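Long-range contacts in NADH dehydrogenase, putative (Plasmodium falciparum, PDB 5JWC), which probably oxidises NADH with its bound FAD and passes the electrons to ubiquinone, as a type II NADH dehydrogenase of the malaria parasite: residues C71-T76 against V201-E206; A208-K213 against Y515-I520. One frame throughout, in Å; residues are numbered along the deposited sequence.

Interaction 1: C71-T76 against V201-E206; sequences CLCSGT and VEVTAE. With 4W0 (5-fluoro-3-methyl-2-{4-[4-(trifluoromethoxy)benzyl]phenyl}quinolin-4(1H)-one), chain L.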
ATOM      1  N   CYS A  71      -1.398 -14.684  -2.765  1.00 26.53           N
ATOM      2  CA  CYS A  71      -2.593 -14.096  -2.134  1.00 31.58           C
ATOM      3  C   CYS A  71      -2.630 -12.582  -2.244  1.00 29.55           C
ATOM      4  O   CYS A  71      -3.690 -11.969  -2.255  1.00 32.23           O
ATOM      5  CB  CYS A  71      -2.660 -14.488  -0.670  1.00 27.82           C
ATOM      6  SG  CYS A  71      -2.994 -16.228  -0.425  1.00 36.47           S
ATOM      7  N   LEU A  72      -1.451 -11.988  -2.326  1.00 30.14           N
ATOM      8  CA  LEU A  72      -1.314 -10.551  -2.453  1.00 31.98           C
ATOM      9  C   LEU A  72      -1.686 -10.074  -3.854  1.00 34.55           C
ATOM     10  O   LEU A  72      -2.260  -8.989  -4.003  1.00 33.23           O
ATOM     11  CB  LEU A  72       0.124 -10.153  -2.110  1.00 33.73           C
ATOM     12  CG  LEU A  72       0.476  -8.864  -1.400  1.00 36.93           C
ATOM     13  CD1 LEU A  72      -0.414  -8.594  -0.186  1.00 32.81           C
ATOM     14  CD2 LEU A  72       1.965  -8.946  -1.005  1.00 30.79           C
ATOM     15  N   CYS A  73      -1.358 -10.876  -4.874  1.00 29.43           N
ATOM     16  CA  CYS A  73      -1.720 -10.550  -6.258  1.00 32.16           C
ATOM     17  C   CYS A  73      -3.216 -10.329  -6.460  1.00 32.89           C
ATOM     18  O   CYS A  73      -3.620  -9.503  -7.274  1.00 37.31           O
ATOM     19  CB  CYS A  73      -1.254 -11.651  -7.241  1.00 32.08           C
ATOM     20  SG  CYS A  73       0.528 -11.881  -7.327  1.00 37.23           S
ATOM     21  N   SER A  74      -4.045 -11.057  -5.728  1.00 34.10           N
ATOM     22  CA  SER A  74      -5.489 -10.972  -5.943  1.00 35.72           C
ATOM     23  C   SER A  74      -6.137 -10.100  -4.886  1.00 35.81           C
ATOM     24  O   SER A  74      -7.307  -9.735  -5.003  1.00 32.69           O
ATOM     25  CB  SER A  74      -6.124 -12.357  -5.883  1.00 36.05           C
ATOM     26  OG  SER A  74      -5.824 -12.934  -4.622  1.00 38.37           O
ATOM     27  N   GLY A  75      -5.381  -9.836  -3.826  1.00 32.42           N
ATOM     28  CA  GLY A  75      -5.874  -9.096  -2.681  1.00 32.23           C
ATOM     29  C   GLY A  75      -6.541  -9.961  -1.623  1.00 34.48           C
ATOM     30  O   GLY A  75      -7.220  -9.446  -0.744  1.00 31.37           O
ATOM     31  N   THR A  76      -6.352 -11.276  -1.690  1.00 28.73           N
ATOM     32  CA  THR A  76      -6.905 -12.163  -0.663  1.00 31.26           C
ATOM     33  C   THR A  76      -6.303 -11.880   0.728  1.00 35.03           C
ATOM     34  O   THR A  76      -6.987 -11.979   1.748  1.00 37.31           O
ATOM     35  CB  THR A  76      -6.683 -13.659  -1.033  1.00 38.03           C
ATOM     36  OG1 THR A  76      -7.507 -14.007  -2.152  1.00 37.58           O
ATOM     37  CG2 THR A  76      -7.036 -14.573   0.131  1.00 37.49           C
ATOM     38  N   VAL A 201       0.789 -21.820 -10.393  1.00 27.03           N
ATOM     39  CA  VAL A 201      -0.511 -22.411 -10.138  1.00 28.02           C
ATOM     40  C   VAL A 201      -1.313 -21.558  -9.152  1.00 27.05           C
ATOM     41  O   VAL A 201      -2.486 -21.281  -9.391  1.00 25.04           O
ATOM     42  CB  VAL A 201      -0.369 -23.857  -9.598  1.00 28.89           C
ATOM     43  CG1 VAL A 201      -1.662 -24.313  -8.964  1.00 26.62           C
ATOM     44  CG2 VAL A 201       0.045 -24.795 -10.735  1.00 31.32           C
ATOM     45  N   GLU A 202      -0.680 -21.117  -8.063  1.00 26.11           N
ATOM     46  CA  GLU A 202      -1.404 -20.341  -7.054  1.00 26.83           C
ATOM     47  C   GLU A 202      -1.803 -18.942  -7.546  1.00 27.38           C
ATOM     48  O   GLU A 202      -2.887 -18.463  -7.228  1.00 23.49           O
ATOM     49  CB  GLU A 202      -0.590 -20.256  -5.769  1.00 25.80           C
ATOM     50  CG  GLU A 202      -0.530 -21.644  -5.074  1.00 31.90           C
ATOM     51  CD  GLU A 202       0.112 -21.616  -3.699  1.00 43.73           C
ATOM     52  OE1 GLU A 202       1.291 -21.204  -3.606  1.00 43.10           O
ATOM     53  OE2 GLU A 202      -0.573 -22.002  -2.711  1.00 41.09           O
ATOM     54  N   VAL A 203      -0.934 -18.297  -8.314  1.00 24.03           N
ATOM     55  CA  VAL A 203      -1.276 -17.001  -8.904  1.00 27.03           C
ATOM     56  C   VAL A 203      -2.472 -17.139  -9.836  1.00 25.95           C
ATOM     57  O   VAL A 203      -3.386 -16.328  -9.802  1.00 26.92           O
ATOM     58  CB  VAL A 203      -0.083 -16.392  -9.674  1.00 26.20           C
ATOM     59  CG1 VAL A 203      -0.526 -15.163 -10.510  1.00 26.10           C
ATOM     60  CG2 VAL A 203       1.038 -16.038  -8.694  1.00 26.26           C
ATOM     61  N   THR A 204      -2.465 -18.184 -10.661  1.00 27.53           N
ATOM     62  CA  THR A 204      -3.567 -18.437 -11.585  1.00 27.68           C
ATOM     63  C   THR A 204      -4.880 -18.666 -10.816  1.00 27.88           C
ATOM     64  O   THR A 204      -5.914 -18.101 -11.157  1.00 29.12           O
ATOM     65  CB  THR A 204      -3.247 -19.661 -12.509  1.00 29.08           C
ATOM     66  OG1 THR A 204      -2.042 -19.407 -13.247  1.00 26.22           O
ATOM     67  CG2 THR A 204      -4.380 -19.921 -13.497  1.00 28.36           C
ATOM     68  N   ALA A 205      -4.830 -19.494  -9.778  1.00 29.03           N
ATOM     69  CA  ALA A 205      -6.013 -19.824  -8.979  1.00 27.33           C
ATOM     70  C   ALA A 205      -6.602 -18.577  -8.300  1.00 29.52           C
ATOM     71  O   ALA A 205      -7.815 -18.397  -8.243  1.00 28.04           O
ATOM     72  CB  ALA A 205      -5.654 -20.894  -7.914  1.00 24.39           C
ATOM     73  N   GLU A 206      -5.723 -17.733  -7.770  1.00 28.01           N
ATOM     74  CA  GLU A 206      -6.146 -16.526  -7.061  1.00 29.90           C
ATOM     75  C   GLU A 206      -6.829 -15.535  -7.990  1.00 28.85           C
ATOM     76  O   GLU A 206      -7.861 -14.967  -7.637  1.00 30.89           O
ATOM     77  CB  GLU A 206      -4.939 -15.870  -6.387  1.00 29.69           C
ATOM     78  CG  GLU A 206      -4.520 -16.578  -5.095  1.00 32.38           C
ATOM     79  CD  GLU A 206      -5.556 -16.397  -3.994  1.00 38.23           C
ATOM     80  OE1 GLU A 206      -5.573 -17.215  -3.050  1.00 42.46           O
ATOM     81  OE2 GLU A 206      -6.347 -15.424  -4.069  1.00 39.73           O
TER
HETATM   82  C1  4W0 L 610      -3.207  -6.544  -1.746  1.00 31.37           C
HETATM   83  C2  4W0 L 610      -2.934  -5.208  -2.064  1.00 32.66           C
HETATM   84  C3  4W0 L 610      -3.635  -4.194  -1.379  1.00 30.17           C
HETATM   85  C4  4W0 L 610      -4.584  -4.482  -0.376  1.00 31.95           C
HETATM   86  C5  4W0 L 610      -4.843  -5.819  -0.070  1.00 30.24           C
HETATM   87  C6  4W0 L 610      -4.158  -6.842  -0.735  1.00 33.61           C
HETATM   88  O1  4W0 L 610      -2.450   6.763  -6.607  1.00 52.18           O
HETATM   89  C7  4W0 L 610      -5.312  -3.380   0.350  1.00 36.51           C
HETATM   90  C8  4W0 L 610      -5.019  -2.000   0.011  1.00 35.69           C
HETATM   91  C9  4W0 L 610      -4.021  -1.741  -1.053  1.00 31.22           C
HETATM   92  C10 4W0 L 610      -3.559  -0.384  -1.458  1.00 33.78           C
HETATM   93  C11 4W0 L 610      -2.962   0.325  -0.420  1.00 39.42           C
HETATM   94  C12 4W0 L 610      -2.465   1.584  -0.640  1.00 33.81           C
HETATM   95  C13 4W0 L 610      -2.532   2.094  -1.910  1.00 39.77           C
HETATM   96  C14 4W0 L 610      -3.081   1.386  -2.973  1.00 34.69           C
HETATM   97  C15 4W0 L 610      -3.598   0.118  -2.739  1.00 32.36           C
HETATM   98  O2  4W0 L 610      -6.143  -3.614   1.205  1.00 33.86           O
HETATM   99  N   4W0 L 610      -3.330  -2.804  -1.714  1.00 29.92           N
HETATM  100  C16 4W0 L 610      -1.920   3.456  -2.031  1.00 32.86           C
HETATM  101  C17 4W0 L 610      -2.111   4.300  -3.249  1.00 39.33           C
HETATM  102  C18 4W0 L 610      -3.372   4.723  -3.641  1.00 37.45           C
HETATM  103  C19 4W0 L 610      -3.488   5.546  -4.755  1.00 41.70           C
HETATM  104  C20 4W0 L 610      -2.352   5.934  -5.460  1.00 44.14           C
HETATM  105  C21 4W0 L 610      -1.096   5.508  -5.042  1.00 41.55           C
HETATM  106  C22 4W0 L 610      -0.974   4.692  -3.931  1.00 37.06           C
HETATM  107  C23 4W0 L 610      -5.751  -0.902   0.757  1.00 35.55           C
HETATM  108  F1  4W0 L 610      -5.735  -6.112   0.867  1.00 38.35           F
HETATM  109  C24 4W0 L 610      -3.071   6.265  -7.787  1.00 60.49           C
HETATM  110  F2  4W0 L 610      -2.789   4.962  -7.913  1.00 49.10           F
HETATM  111  F3  4W0 L 610      -2.670   6.947  -8.887  1.00 61.39           F
HETATM  112  F4  4W0 L 610      -4.399   6.448  -7.693  1.00 59.20           F
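The carboxylate of E206 meets S74 and T76 from one face of its plane, and both hydroxyls donate to the same oxygen, OE2. S74 OG comes in on the anti side, 2.6 Å from E206 OE2 and 35° out of the carboxylate plane; T76 OG1 takes the syn side, 2.7 Å from E206 OE2 and closer to that plane. The other oxygen, E206 OE1, has C71 SG at 3.8 Å, a packing contact. S74 holds its OG between the backbone N and the carbonyl carbon (chi1 58°), which lets it point across to E206, whose own chain bends at chi2. Apart from these polar groups, C73 SG rests loosely on V203 CG2 at 4.4 Å. The contact ties the end of helix 69-74 to helix 198-218, which follows what looks like the GxGxxG turn of a second dinucleotide-binding domain, as expected in this family. G75, with positive phi, ends the shorter helix and turns its CA to the quinolone of one bound inhibitor (chain L), 3.4 Å from C6. T76 OG1 has a further partner in R517, and a second inhibitor molecule touches E206. Two hydrogen bonds on one buried oxygen should restrain the carboxylate's rotation and satisfy OE2.

Interaction 2: A208-K213 against Y515-I520; sequences ADFINK and YGRPFI. With 4W0 (5-fluoro-3-methyl-2-{4-[4-(trifluoromethoxy)benzyl]phenyl}quinolin-4(1H)-one), chain M; 4W0 (5-fluoro-3-methyl-2-{4-[4-(trifluoromethoxy)benzyl]phenyl}quinolin-4(1H)-one), chain L.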
ATOM      1  N   ALA A 208      -8.282 -16.446 -10.798  1.00 30.20           N
ATOM      2  CA  ALA A 208      -9.531 -17.075 -11.226  1.00 31.17           C
ATOM      3  C   ALA A 208     -10.633 -16.808 -10.211  1.00 30.29           C
ATOM      4  O   ALA A 208     -11.763 -16.493 -10.597  1.00 30.79           O
ATOM      5  CB  ALA A 208      -9.348 -18.596 -11.440  1.00 33.12           C
ATOM      6  N   ASP A 209     -10.309 -16.915  -8.922  1.00 29.76           N
ATOM      7  CA  ASP A 209     -11.283 -16.624  -7.868  1.00 31.89           C
ATOM      8  C   ASP A 209     -11.714 -15.150  -7.897  1.00 33.00           C
ATOM      9  O   ASP A 209     -12.904 -14.837  -7.854  1.00 33.23           O
ATOM     10  CB  ASP A 209     -10.727 -16.939  -6.486  1.00 29.63           C
ATOM     11  CG  ASP A 209     -10.551 -18.439  -6.232  1.00 36.39           C
ATOM     12  OD1 ASP A 209     -11.023 -19.284  -7.032  1.00 34.42           O
ATOM     13  OD2 ASP A 209      -9.926 -18.762  -5.201  1.00 34.52           O
ATOM     14  N   PHE A 210     -10.732 -14.260  -7.950  1.00 30.12           N
ATOM     15  CA  PHE A 210     -10.984 -12.819  -8.014  1.00 31.92           C
ATOM     16  C   PHE A 210     -11.930 -12.491  -9.200  1.00 30.59           C
ATOM     17  O   PHE A 210     -12.963 -11.825  -9.034  1.00 30.13           O
ATOM     18  CB  PHE A 210      -9.644 -12.078  -8.133  1.00 27.50           C
ATOM     19  CG  PHE A 210      -9.735 -10.589  -7.934  1.00 29.55           C
ATOM     20  CD1 PHE A 210     -10.780 -10.027  -7.230  1.00 32.71           C
ATOM     21  CD2 PHE A 210      -8.759  -9.751  -8.449  1.00 34.09           C
ATOM     22  CE1 PHE A 210     -10.862  -8.642  -7.041  1.00 33.48           C
ATOM     23  CE2 PHE A 210      -8.842  -8.369  -8.273  1.00 37.53           C
ATOM     24  CZ  PHE A 210      -9.902  -7.820  -7.565  1.00 32.49           C
ATOM     25  N   ILE A 211     -11.571 -12.982 -10.381  1.00 28.34           N
ATOM     26  CA  ILE A 211     -12.356 -12.798 -11.603  1.00 30.56           C
ATOM     27  C   ILE A 211     -13.793 -13.331 -11.477  1.00 34.13           C
ATOM     28  O   ILE A 211     -14.764 -12.644 -11.846  1.00 30.83           O
ATOM     29  CB  ILE A 211     -11.625 -13.459 -12.798  1.00 32.82           C
ATOM     30  CG1 ILE A 211     -10.352 -12.656 -13.099  1.00 31.47           C
ATOM     31  CG2 ILE A 211     -12.499 -13.509 -14.048  1.00 31.17           C
ATOM     32  CD1 ILE A 211      -9.329 -13.377 -13.962  1.00 30.03           C
ATOM     33  N   ASN A 212     -13.926 -14.532 -10.917  1.00 32.48           N
ATOM     34  CA  ASN A 212     -15.234 -15.149 -10.738  1.00 32.72           C
ATOM     35  C   ASN A 212     -16.079 -14.543  -9.637  1.00 35.57           C
ATOM     36  O   ASN A 212     -17.274 -14.788  -9.584  1.00 31.37           O
ATOM     37  CB  ASN A 212     -15.077 -16.642 -10.466  1.00 36.88           C
ATOM     38  CG  ASN A 212     -14.878 -17.433 -11.735  1.00 38.08           C
ATOM     39  OD1 ASN A 212     -15.438 -17.091 -12.771  1.00 44.63           O
ATOM     40  ND2 ASN A 212     -14.065 -18.478 -11.670  1.00 42.21           N
ATOM     41  N   LYS A 213     -15.471 -13.786  -8.731  1.00 32.31           N
ATOM     42  CA  LYS A 213     -16.259 -13.217  -7.645  1.00 32.87           C
ATOM     43  C   LYS A 213     -16.390 -11.692  -7.745  1.00 35.58           C
ATOM     44  O   LYS A 213     -17.343 -11.194  -8.327  1.00 34.90           O
ATOM     45  CB  LYS A 213     -15.671 -13.598  -6.293  1.00 33.95           C
ATOM     46  CG  LYS A 213     -16.620 -13.302  -5.134  1.00 36.58           C
ATOM     47  CD  LYS A 213     -16.017 -13.668  -3.800  1.00 41.47           C
ATOM     48  CE  LYS A 213     -17.067 -13.671  -2.696  1.00 48.62           C
ATOM     49  NZ  LYS A 213     -16.477 -14.082  -1.387  1.00 57.15           N
ATOM     50  N   TYR A 515     -16.664  -8.230   3.164  1.00 31.39           N
ATOM     51  CA  TYR A 515     -16.666  -7.054   2.295  1.00 30.90           C
ATOM     52  C   TYR A 515     -16.028  -7.308   0.937  1.00 32.58           C
ATOM     53  O   TYR A 515     -16.098  -6.458   0.070  1.00 33.11           O
ATOM     54  CB  TYR A 515     -15.958  -5.874   2.995  1.00 31.85           C
ATOM     55  CG  TYR A 515     -16.496  -5.617   4.392  1.00 34.15           C
ATOM     56  CD1 TYR A 515     -17.763  -5.071   4.577  1.00 34.92           C
ATOM     57  CD2 TYR A 515     -15.754  -5.932   5.515  1.00 33.85           C
ATOM     58  CE1 TYR A 515     -18.270  -4.851   5.844  1.00 33.15           C
ATOM     59  CE2 TYR A 515     -16.260  -5.710   6.797  1.00 35.62           C
ATOM     60  CZ  TYR A 515     -17.510  -5.168   6.946  1.00 35.30           C
ATOM     61  OH  TYR A 515     -18.006  -4.959   8.209  1.00 39.50           O
ATOM     62  N   GLY A 516     -15.411  -8.474   0.754  1.00 32.67           N
ATOM     63  CA  GLY A 516     -14.761  -8.818  -0.505  1.00 34.15           C
ATOM     64  C   GLY A 516     -13.359  -8.235  -0.656  1.00 34.90           C
ATOM     65  O   GLY A 516     -12.936  -7.413   0.146  1.00 32.94           O
ATOM     66  N   ARG A 517     -12.640  -8.661  -1.690  1.00 29.70           N
ATOM     67  CA  ARG A 517     -11.317  -8.123  -1.963  1.00 30.76           C
ATOM     68  C   ARG A 517     -11.387  -6.669  -2.446  1.00 32.25           C
ATOM     69  O   ARG A 517     -12.349  -6.269  -3.090  1.00 31.31           O
ATOM     70  CB  ARG A 517     -10.587  -9.008  -2.976  1.00 31.63           C
ATOM     71  CG  ARG A 517     -10.197 -10.365  -2.381  1.00 36.25           C
ATOM     72  CD  ARG A 517      -9.673 -11.292  -3.454  1.00 41.25           C
ATOM     73  NE  ARG A 517     -10.780 -11.967  -4.078  1.00 49.19           N
ATOM     74  CZ  ARG A 517     -11.003 -13.270  -4.001  1.00 40.20           C
ATOM     75  NH1 ARG A 517     -12.067 -13.769  -4.599  1.00 35.00           N
ATOM     76  NH2 ARG A 517     -10.149 -14.063  -3.363  1.00 41.83           N
ATOM     77  N   PRO A 518     -10.376  -5.864  -2.095  1.00 31.90           N
ATOM     78  CA  PRO A 518     -10.374  -4.430  -2.419  1.00 34.23           C
ATOM     79  C   PRO A 518      -9.988  -4.154  -3.875  1.00 32.10           C
ATOM     80  O   PRO A 518      -9.248  -4.933  -4.486  1.00 28.86           O
ATOM     81  CB  PRO A 518      -9.321  -3.864  -1.455  1.00 32.86           C
ATOM     82  CG  PRO A 518      -8.373  -5.010  -1.243  1.00 31.15           C
ATOM     83  CD  PRO A 518      -9.251  -6.235  -1.213  1.00 33.69           C
ATOM     84  N   PHE A 519     -10.485  -3.046  -4.410  1.00 28.12           N
ATOM     85  CA  PHE A 519     -10.117  -2.587  -5.737  1.00 28.57           C
ATOM     86  C   PHE A 519      -9.221  -1.343  -5.688  1.00 30.87           C
ATOM     87  O   PHE A 519      -8.800  -0.840  -6.726  1.00 29.62           O
ATOM     88  CB  PHE A 519     -11.385  -2.310  -6.565  1.00 35.89           C
ATOM     89  CG  PHE A 519     -12.062  -3.559  -7.048  1.00 31.09           C
ATOM     90  CD1 PHE A 519     -11.765  -4.078  -8.302  1.00 33.23           C
ATOM     91  CD2 PHE A 519     -12.958  -4.237  -6.240  1.00 35.08           C
ATOM     92  CE1 PHE A 519     -12.363  -5.246  -8.754  1.00 33.32           C
ATOM     93  CE2 PHE A 519     -13.568  -5.414  -6.682  1.00 38.33           C
ATOM     94  CZ  PHE A 519     -13.269  -5.916  -7.943  1.00 35.27           C
ATOM     95  N   ILE A 520      -8.923  -0.853  -4.483  1.00 31.85           N
ATOM     96  CA  ILE A 520      -8.109   0.353  -4.351  1.00 31.31           C
ATOM     97  C   ILE A 520      -6.699   0.117  -4.875  1.00 34.57           C
ATOM     98  O   ILE A 520      -6.053  -0.885  -4.549  1.00 36.41           O
ATOM     99  CB  ILE A 520      -8.051   0.857  -2.872  1.00 33.00           C
ATOM    100  CG1 ILE A 520      -7.090   2.035  -2.724  1.00 33.52           C
ATOM    101  CG2 ILE A 520      -7.647  -0.244  -1.947  1.00 37.26           C
ATOM    102  CD1 ILE A 520      -7.594   3.281  -3.437  1.00 40.38           C
TER
HETATM  103  C1  4W0 M 611      -6.053 -19.092  -0.154  1.00 42.38           C
HETATM  104  C2  4W0 M 611      -7.112 -18.627  -0.952  1.00 45.85           C
HETATM  105  C3  4W0 M 611      -8.443 -18.872  -0.573  1.00 44.24           C
HETATM  106  C4  4W0 M 611      -8.738 -19.587   0.601  1.00 44.64           C
HETATM  107  C5  4W0 M 611      -7.683 -20.050   1.400  1.00 45.01           C
HETATM  108  C6  4W0 M 611      -6.352 -19.807   1.033  1.00 41.15           C
HETATM  109  O1  4W0 M 611     -17.451 -19.492  -8.857  1.00 72.17           O
HETATM  110  C7  4W0 M 611     -10.168 -19.841   0.997  1.00 51.25           C
HETATM  111  C8  4W0 M 611     -11.250 -19.364   0.151  1.00 52.67           C
HETATM  112  C9  4W0 M 611     -10.924 -18.614  -1.082  1.00 43.26           C
HETATM  113  C10 4W0 M 611     -11.947 -18.090  -2.066  1.00 43.97           C
HETATM  114  C11 4W0 M 611     -12.785 -18.975  -2.746  1.00 45.23           C
HETATM  115  C12 4W0 M 611     -13.699 -18.518  -3.688  1.00 43.97           C
HETATM  116  C13 4W0 M 611     -13.727 -17.165  -3.949  1.00 40.83           C
HETATM  117  C14 4W0 M 611     -12.887 -16.295  -3.312  1.00 38.84           C
HETATM  118  C15 4W0 M 611     -11.981 -16.746  -2.376  1.00 49.86           C
HETATM  119  O2  4W0 M 611     -10.429 -20.448   2.013  1.00 53.58           O
HETATM  120  N   4W0 M 611      -9.549 -18.381  -1.436  1.00 45.34           N
HETATM  121  C16 4W0 M 611     -14.650 -16.507  -4.931  1.00 48.43           C
HETATM  122  C17 4W0 M 611     -15.354 -17.332  -5.973  1.00 53.22           C
HETATM  123  C18 4W0 M 611     -14.644 -18.155  -6.837  1.00 55.48           C
HETATM  124  C19 4W0 M 611     -15.345 -18.885  -7.796  1.00 60.22           C
HETATM  125  C20 4W0 M 611     -16.734 -18.752  -7.895  1.00 64.38           C
HETATM  126  C21 4W0 M 611     -17.435 -17.915  -7.034  1.00 55.44           C
HETATM  127  C22 4W0 M 611     -16.739 -17.200  -6.078  1.00 53.62           C
HETATM  128  C23 4W0 M 611     -12.678 -19.630   0.567  1.00 52.46           C
HETATM  129  F1  4W0 M 611      -7.956 -20.723   2.519  1.00 47.98           F
HETATM  130  C24 4W0 M 611     -17.828 -20.793  -8.477  1.00 79.06           C
HETATM  131  F2  4W0 M 611     -16.717 -21.517  -8.311  1.00 80.96           F
HETATM  132  F3  4W0 M 611     -18.572 -21.346  -9.449  1.00 86.94           F
HETATM  133  F4  4W0 M 611     -18.523 -20.727  -7.331  1.00 75.16           F
HETATM  134  C1  4W0 L 610      -3.207  -6.544  -1.746  1.00 31.37           C
HETATM  135  C2  4W0 L 610      -2.934  -5.208  -2.064  1.00 32.66           C
HETATM  136  C3  4W0 L 610      -3.635  -4.194  -1.379  1.00 30.17           C
HETATM  137  C4  4W0 L 610      -4.584  -4.482  -0.376  1.00 31.95           C
HETATM  138  C5  4W0 L 610      -4.843  -5.819  -0.070  1.00 30.24           C
HETATM  139  C6  4W0 L 610      -4.158  -6.842  -0.735  1.00 33.61           C
HETATM  140  O1  4W0 L 610      -2.450   6.763  -6.607  1.00 52.18           O
HETATM  141  C7  4W0 L 610      -5.312  -3.380   0.350  1.00 36.51           C
HETATM  142  C8  4W0 L 610      -5.019  -2.000   0.011  1.00 35.69           C
HETATM  143  C9  4W0 L 610      -4.021  -1.741  -1.053  1.00 31.22           C
HETATM  144  C10 4W0 L 610      -3.559  -0.384  -1.458  1.00 33.78           C
HETATM  145  C11 4W0 L 610      -2.962   0.325  -0.420  1.00 39.42           C
HETATM  146  C12 4W0 L 610      -2.465   1.584  -0.640  1.00 33.81           C
HETATM  147  C13 4W0 L 610      -2.532   2.094  -1.910  1.00 39.77           C
HETATM  148  C14 4W0 L 610      -3.081   1.386  -2.973  1.00 34.69           C
HETATM  149  C15 4W0 L 610      -3.598   0.118  -2.739  1.00 32.36           C
HETATM  150  O2  4W0 L 610      -6.143  -3.614   1.205  1.00 33.86           O
HETATM  151  N   4W0 L 610      -3.330  -2.804  -1.714  1.00 29.92           N
HETATM  152  C16 4W0 L 610      -1.920   3.456  -2.031  1.00 32.86           C
HETATM  153  C17 4W0 L 610      -2.111   4.300  -3.249  1.00 39.33           C
HETATM  154  C18 4W0 L 610      -3.372   4.723  -3.641  1.00 37.45           C
HETATM  155  C19 4W0 L 610      -3.488   5.546  -4.755  1.00 41.70           C
HETATM  156  C20 4W0 L 610      -2.352   5.934  -5.460  1.00 44.14           C
HETATM  157  C21 4W0 L 610      -1.096   5.508  -5.042  1.00 41.55           C
HETATM  158  C22 4W0 L 610      -0.974   4.692  -3.931  1.00 37.06           C
HETATM  159  C23 4W0 L 610      -5.751  -0.902   0.757  1.00 35.55           C
HETATM  160  F1  4W0 L 610      -5.735  -6.112   0.867  1.00 38.35           F
HETATM  161  C24 4W0 L 610      -3.071   6.265  -7.787  1.00 60.49           C
HETATM  162  F2  4W0 L 610      -2.789   4.962  -7.913  1.00 49.10           F
HETATM  163  F3  4W0 L 610      -2.670   6.947  -8.887  1.00 61.39           F
HETATM  164  F4  4W0 L 610      -4.399   6.448  -7.693  1.00 59.20           F
HETATM  165  O   HOH W   1      -8.784 -16.907  -3.455  1.00 40.58           O
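R517 and F210 run past each other in opposite directions, the guanidinium plane turned 65° from the phenyl ring. R517 NE is 3.7 Å from F210 CD1, approaching the ring obliquely, while the backbone N of F210 lies over one face of the guanidinium. With CG trans to its backbone N (chi1 -168°), F210 leans out from helix 198-218 to F519; its CZ sits over one face of the F519 ring, the centroids are 5.3 Å apart and the planes meet at 40°. K213 crosses R517 at about a right angle and sets CB at the edge of the guanidinium, in its plane, 4.0 Å from NH1. Here the C-terminal tail, having left helix 499-515 at G516, passes across helix 198-218 of what is probably the second Rossmann-type domain of the family, and the seam forms one wall of an inhibitor site. The inhibitor of chain M lies against K213, whose CD is 3.3 Å from its C16, and beside N212 and D209. A water accepts from the quinolone N at 2.6 Å and donates to D209 OD2 at 2.8 Å, with a weak bond from R517 NH2. Y463 and N466 also bond D209, while E214 forms a salt bridge with R517 NH1.

How the interactions relate
Helix 198-218 serves both contacts, whose centres lie 10 Å apart: E206 faces 71-76, and F210 and its neighbours one turn on face the C-terminal tail. R517 joins them, since its NH2 is 2.9 Å from T76 OG1, a probable hydrogen bond, and its CD packs 3.2 Å from S74 O. T76 therefore stands between the E206 carboxylate of interaction 1 and the guanidinium of interaction 2. The inhibitor of chain L touches both contacts, through L72 and G75 in one and P518 and I520 in the other. A separate inhibitor pocket takes E206 together with D209, N212, K213 and R517. FAD lies farther off, about 7 Å from the V203 side chain.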